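Local coordinates for regulator of G-protein signalling 3 isoform 1 (Homo sapiens, PDB 2F5Y), which probably regulates G-protein signalling, here represented by its PDZ domain, a module that commonly recognises the C-terminal tails of partner proteins, at residues A[49-54]-A[65-70]; A[7-12]-A[16-21]. One frame throughout, in Å; residues are numbered along the deposited sequence. Where two conformers were deposited one is given.

Interaction 1 of 2, residues A[49-54]-A[65-70]; sequences LQLNER and AHEIRS. With SO4 (sulfate ion), chain D.
L51 and E67 bring the end of strand 47-51 up to helix 61-69, the helix that in the PDZ fold flanks the peptide groove opposite strand 18-21. The apolar part rests on L51. With CG anti to the backbone N (chi1 168°), its two methyls extend to the helix: CD2 lies 3.9 Å from E67 CB, the two side chains crossing at about a right angle, while CD1 meets I68 CG1 at 4.3 Å. I75 and L77 also pack on L51, tying this contact to strand 74-81.

The ionic part involves the exposed R54 and the partly exposed E67. R54, placed by the type II' turn that starts at L51, forms a salt bridge from NH1 to E67 OE2 at 3.0 Å. NH1 sits just as near E67 CD, however, and R54 was modelled in two conformers, so the detailed geometry of the bridge is doubtful. W59 touches both side chains.

Farther round the helix, a sulfate, probably from the crystallisation liquor, accepts weak hydrogen bonds from H66 and R69. S70 OG turns back to donate to H66 O at 2.7 Å, 22° off the carbonyl plane.

Interaction 2 of 2, residues A[7-12]-A[16-21]; sequences ITIPRG and FGFTIC
F16 wedges its ring between I9 and R11 where strand 3-10 passes into the carboxylate-binding loop of the PDZ fold, a G-F-G-F version of the family's GLGF motif. The tight part centres on this ring. I9 CG2 lies in the plane of the F16 ring, at its edge, 3.9 Å from CD2, and the backbone I9 O also comes in at the edge, 3.5 Å from CE2. R11 starts out extended, CG trans to the backbone N (chi1 174°), which carries the chain alongside the ring before it bends at chi3. F16 CE1 then lies over one face of the R11 guanidinium, toward that group's rim; the planes are 69° apart. A hydrogen bond from NH1 to C71 O secures that end. I75 and I68 pack on F16 too, while P36 and A40 of helix 36-40 touch I9. Trimming F16 to an alanine would probably open a gap between I9 and I68 and take away the ring against which the R11 guanidinium lies.

The rest is looser. The exposed P10 barely takes part, its O 4.0 Å from F16 CD2, and I9 CD1 meets the F18 ring obliquely, 4.2 Å from F18 CE1.

How the interactions relate
Interactions 1 and 2 meet at helix 61-69: I68 of interaction 1 reaches across to interaction 2, its CD1 3.5 Å from F18 CZ, and R69 O lies 3.0 Å from R11 NH1. Both contacts also reach the sheet containing strands 3-10, 47-51 and 74-81, interaction 1 from the helix and interaction 2 from the carboxylate-binding loop. Each adds an arginine to an apolar part, an exposed one in interaction 1 and a partly covered, hydrogen-bonded one in interaction 2. The chemistry of those arginines differs: the first faces a carboxylate, whereas the second lies against an aromatic ring carbon and ends among main-chain oxygens. Interaction 2 is the more aromatic and buries the larger surface.

Interaction 1 of 2, residues A[49-54]-A[65-70]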
loop_
_atom_site.group_PDB
_atom_site.type_symbol
_atom_site.label_atom_id
_atom_site.label_comp_id
_atom_site.label_asym_id
_atom_site.label_seq_id
_atom_site.Cartn_x
_atom_site.Cartn_y
_atom_site.Cartn_z
ATOM N N LEU A 49 5.922 -1.193 4.871
ATOM C CA LEU A 49 6.979 -2.043 5.385
ATOM C C LEU A 49 6.991 -3.399 4.708
ATOM O O LEU A 49 8.053 -3.977 4.507
ATOM C CB LEU A 49 6.819 -2.198 6.898
ATOM C CG LEU A 49 6.675 -0.885 7.681
ATOM C CD1 LEU A 49 6.371 -1.187 9.157
ATOM C CD2 LEU A 49 7.922 0.020 7.516
ATOM N N GLN A 50 5.811 -3.905 4.366
ATOM C CA GLN A 50 5.648 -5.246 3.808
ATOM C C GLN A 50 4.492 -5.298 2.815
ATOM O O GLN A 50 3.435 -4.677 3.029
ATOM C CB GLN A 50 5.383 -6.271 4.916
ATOM C CG GLN A 50 5.634 -7.714 4.498
ATOM C CD GLN A 50 5.745 -8.659 5.675
ATOM O OE1 GLN A 50 4.744 -9.173 6.157
ATOM N NE2 GLN A 50 6.970 -8.904 6.135
ATOM N N LEU A 51 4.719 -6.039 1.729
ATOM C CA LEU A 51 3.704 -6.363 0.742
ATOM C C LEU A 51 3.592 -7.894 0.673
ATOM O O LEU A 51 4.538 -8.580 0.284
ATOM C CB LEU A 51 4.107 -5.810 -0.622
ATOM C CG LEU A 51 3.280 -6.304 -1.802
ATOM C CD1 LEU A 51 1.930 -5.660 -1.728
ATOM C CD2 LEU A 51 3.977 -5.987 -3.111
ATOM N N ASN A 52 2.433 -8.415 1.048
ATOM C CA ASN A 52 2.222 -9.871 1.118
ATOM C C ASN A 52 3.320 -10.515 1.982
ATOM O O ASN A 52 3.506 -10.088 3.115
ATOM C CB ASN A 52 2.068 -10.451 -0.306
ATOM C CG ASN A 52 0.840 -9.860 -1.034
ATOM O OD1 ASN A 52 -0.102 -9.388 -0.390
ATOM N ND2 ASN A 52 0.864 -9.857 -2.365
ATOM N N GLU A 53 4.060 -11.498 1.481
ATOM C CA GLU A 53 5.088 -12.140 2.314
ATOM C C GLU A 53 6.408 -11.350 2.386
ATOM O O GLU A 53 7.235 -11.603 3.265
ATOM C CB GLU A 53 5.374 -13.567 1.810
ATOM N N ARG A 54 6.568 -10.370 1.500
ATOM C CA ARG A 54 7.868 -9.750 1.258
ATOM C C ARG A 54 8.070 -8.397 1.936
ATOM O O ARG A 54 7.324 -7.460 1.689
ATOM C CB ARG A 54 8.080 -9.608 -0.246
ATOM C CG ARG A 54 8.081 -10.957 -0.952
ATOM C CD ARG A 54 8.799 -10.904 -2.281
ATOM N NE ARG A 54 7.949 -10.402 -3.354
ATOM C CZ ARG A 54 8.390 -10.032 -4.553
ATOM N NH1 ARG A 54 7.524 -9.597 -5.449
ATOM N NH2 ARG A 54 9.688 -10.089 -4.864
ATOM N N ALA A 65 5.252 -0.265 -7.070
ATOM C CA ALA A 65 4.093 -0.094 -7.974
ATOM C C ALA A 65 3.970 -1.271 -8.955
ATOM O O ALA A 65 2.895 -1.807 -9.164
ATOM C CB ALA A 65 4.210 1.208 -8.747
ATOM N N HIS A 66 5.088 -1.654 -9.551
ATOM C CA HIS A 66 5.127 -2.773 -10.475
ATOM C C HIS A 66 4.634 -4.053 -9.814
ATOM O O HIS A 66 3.895 -4.825 -10.430
ATOM C CB HIS A 66 6.553 -2.982 -10.996
ATOM C CG HIS A 66 6.688 -4.156 -11.906
ATOM N ND1 HIS A 66 6.648 -4.039 -13.280
ATOM C CD2 HIS A 66 6.843 -5.477 -11.642
ATOM C CE1 HIS A 66 6.779 -5.236 -13.825
ATOM N NE2 HIS A 66 6.893 -6.126 -12.854
ATOM N N GLU A 67 5.053 -4.271 -8.568
ATOM C CA GLU A 67 4.703 -5.489 -7.843
ATOM C C GLU A 67 3.241 -5.486 -7.402
ATOM O O GLU A 67 2.549 -6.506 -7.484
ATOM C CB GLU A 67 5.607 -5.683 -6.629
ATOM C CG GLU A 67 5.953 -7.135 -6.380
ATOM C CD GLU A 67 6.577 -7.800 -7.613
ATOM O OE1 GLU A 67 7.541 -7.241 -8.181
ATOM O OE2 GLU A 67 6.095 -8.881 -8.013
ATOM N N ILE A 68 2.781 -4.333 -6.938
ATOM C CA ILE A 68 1.393 -4.165 -6.558
ATOM C C ILE A 68 0.498 -4.486 -7.745
ATOM O O ILE A 68 -0.423 -5.272 -7.612
ATOM C CB ILE A 68 1.104 -2.732 -6.048
ATOM C CG1 ILE A 68 1.698 -2.564 -4.653
ATOM C CG2 ILE A 68 -0.407 -2.455 -6.004
ATOM C CD1 ILE A 68 1.609 -1.145 -4.078
ATOM N N ARG A 69 0.794 -3.908 -8.907
ATOM C CA ARG A 69 -0.035 -4.118 -10.088
ATOM C C ARG A 69 -0.037 -5.552 -10.593
ATOM O O ARG A 69 -0.907 -5.921 -11.363
ATOM C CB ARG A 69 0.384 -3.182 -11.210
ATOM C CG ARG A 69 0.056 -1.735 -10.923
ATOM C CD ARG A 69 0.574 -0.846 -12.020
ATOM N NE ARG A 69 -0.072 -1.148 -13.296
ATOM C CZ ARG A 69 0.340 -0.696 -14.478
ATOM N NH1 ARG A 69 -0.318 -1.043 -15.566
ATOM N NH2 ARG A 69 1.399 0.104 -14.579
ATOM N N SER A 70 0.931 -6.349 -10.153
ATOM C CA SER A 70 1.066 -7.748 -10.565
ATOM C C SER A 70 0.434 -8.744 -9.612
ATOM O O SER A 70 0.521 -9.939 -9.857
ATOM C CB SER A 70 2.551 -8.105 -10.692
ATOM O OG SER A 70 3.211 -7.204 -11.560
HETATM S S SO4 D . 4.976 -0.431 -13.175
HETATM O O1 SO4 D . 4.707 0.353 -14.379
HETATM O O2 SO4 D . 6.231 0.022 -12.565
HETATM O O3 SO4 D . 3.880 -0.220 -12.234
HETATM O O4 SO4 D . 5.069 -1.848 -13.528
#

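Interaction 2 of 2, residues A[7-12]-A[16-21]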
loop_
_atom_site.group_PDB
_atom_site.type_symbol
_atom_site.label_atom_id
_atom_site.label_comp_id
_atom_site.label_asym_id
_atom_site.label_seq_id
_atom_site.Cartn_x
_atom_site.Cartn_y
_atom_site.Cartn_z
ATOM N N ILE A 7 -3.230 -4.038 6.465
ATOM C CA ILE A 7 -4.357 -3.604 5.643
ATOM C C ILE A 7 -4.497 -4.573 4.465
ATOM O O ILE A 7 -3.542 -4.749 3.694
ATOM C CB ILE A 7 -4.109 -2.186 5.073
ATOM C CG1 ILE A 7 -3.788 -1.182 6.189
ATOM C CG2 ILE A 7 -5.314 -1.702 4.230
ATOM C CD1 ILE A 7 -4.909 -0.949 7.177
ATOM N N THR A 8 -5.680 -5.182 4.326
ATOM C CA THR A 8 -5.945 -6.196 3.283
ATOM C C THR A 8 -6.860 -5.587 2.216
ATOM O O THR A 8 -8.003 -5.246 2.488
ATOM C CB THR A 8 -6.619 -7.491 3.863
ATOM O OG1 THR A 8 -5.749 -8.117 4.820
ATOM C CG2 THR A 8 -6.920 -8.495 2.762
ATOM N N ILE A 9 -6.349 -5.454 1.000
ATOM C CA ILE A 9 -7.073 -4.770 -0.051
ATOM C C ILE A 9 -7.286 -5.717 -1.197
ATOM O O ILE A 9 -6.337 -6.040 -1.899
ATOM C CB ILE A 9 -6.302 -3.579 -0.597
ATOM C CG1 ILE A 9 -5.761 -2.721 0.545
ATOM C CG2 ILE A 9 -7.208 -2.777 -1.555
ATOM C CD1 ILE A 9 -4.660 -1.763 0.112
ATOM N N PRO A 10 -8.530 -6.176 -1.389
ATOM C CA PRO A 10 -8.855 -6.928 -2.606
ATOM C C PRO A 10 -8.815 -6.019 -3.830
ATOM O O PRO A 10 -9.072 -4.821 -3.727
ATOM C CB PRO A 10 -10.272 -7.462 -2.349
ATOM C CG PRO A 10 -10.531 -7.235 -0.874
ATOM C CD PRO A 10 -9.683 -6.050 -0.486
ATOM N N ARG A 11 -8.451 -6.593 -4.965
ATOM C CA ARG A 11 -8.391 -5.884 -6.222
ATOM C C ARG A 11 -9.802 -5.457 -6.643
ATOM O O ARG A 11 -10.742 -6.253 -6.595
ATOM C CB ARG A 11 -7.748 -6.800 -7.272
ATOM C CG ARG A 11 -7.727 -6.271 -8.672
ATOM C CD ARG A 11 -6.960 -7.206 -9.576
ATOM N NE ARG A 11 -5.515 -7.050 -9.434
ATOM C CZ ARG A 11 -4.808 -6.078 -10.002
ATOM N NH1 ARG A 11 -3.491 -6.021 -9.822
ATOM N NH2 ARG A 11 -5.405 -5.153 -10.740
ATOM N N GLY A 12 -9.937 -4.201 -7.052
ATOM C CA GLY A 12 -11.190 -3.669 -7.543
ATOM C C GLY A 12 -11.242 -3.596 -9.058
ATOM O O GLY A 12 -10.473 -4.260 -9.752
ATOM N N PHE A 16 -6.186 -0.933 -7.040
ATOM C CA PHE A 16 -6.367 -0.902 -5.589
ATOM C C PHE A 16 -6.684 0.479 -5.016
ATOM O O PHE A 16 -6.844 0.615 -3.806
ATOM C CB PHE A 16 -5.110 -1.476 -4.909
ATOM C CG PHE A 16 -4.773 -2.884 -5.352
ATOM C CD1 PHE A 16 -3.983 -3.101 -6.468
ATOM C CD2 PHE A 16 -5.272 -3.983 -4.662
ATOM C CE1 PHE A 16 -3.682 -4.386 -6.886
ATOM C CE2 PHE A 16 -4.972 -5.276 -5.063
ATOM C CZ PHE A 16 -4.183 -5.480 -6.177
ATOM N N GLY A 17 -6.738 1.498 -5.865
ATOM C CA GLY A 17 -7.249 2.819 -5.480
ATOM C C GLY A 17 -6.379 3.652 -4.551
ATOM O O GLY A 17 -6.890 4.342 -3.663
ATOM N N PHE A 18 -5.067 3.589 -4.742
ATOM C CA PHE A 18 -4.148 4.463 -4.010
ATOM C C PHE A 18 -2.872 4.767 -4.777
ATOM O O PHE A 18 -2.508 4.049 -5.713
ATOM C CB PHE A 18 -3.803 3.890 -2.633
ATOM C CG PHE A 18 -2.885 2.690 -2.665
ATOM C CD1 PHE A 18 -3.396 1.410 -2.857
ATOM C CD2 PHE A 18 -1.515 2.834 -2.459
ATOM C CE1 PHE A 18 -2.556 0.312 -2.870
ATOM C CE2 PHE A 18 -0.668 1.723 -2.483
ATOM C CZ PHE A 18 -1.192 0.473 -2.669
ATOM N N THR A 19 -2.198 5.823 -4.330
ATOM C CA THR A 19 -0.975 6.327 -4.939
ATOM C C THR A 19 0.173 6.265 -3.944
ATOM O O THR A 19 -0.038 6.379 -2.736
ATOM C CB THR A 19 -1.158 7.800 -5.412
ATOM O OG1 THR A 19 -1.931 7.811 -6.622
ATOM C CG2 THR A 19 0.178 8.433 -5.709
ATOM N N ILE A 20 1.385 6.080 -4.454
ATOM C CA ILE A 20 2.594 6.057 -3.617
ATOM C C ILE A 20 3.639 7.105 -4.060
ATOM O O ILE A 20 3.555 7.675 -5.143
ATOM C CB ILE A 20 3.215 4.657 -3.577
ATOM C CG1 ILE A 20 3.409 4.108 -4.991
ATOM C CG2 ILE A 20 2.325 3.728 -2.773
ATOM C CD1 ILE A 20 4.345 2.925 -5.084
ATOM N N CYS A 21 4.603 7.352 -3.188
ATOM C CA CYS A 21 5.720 8.260 -3.446
ATOM C C CYS A 21 6.899 7.843 -2.579
ATOM O O CYS A 21 6.725 7.075 -1.626
ATOM C CB CYS A 21 5.354 9.722 -3.134
ATOM S SG CYS A 21 4.808 10.039 -1.389
#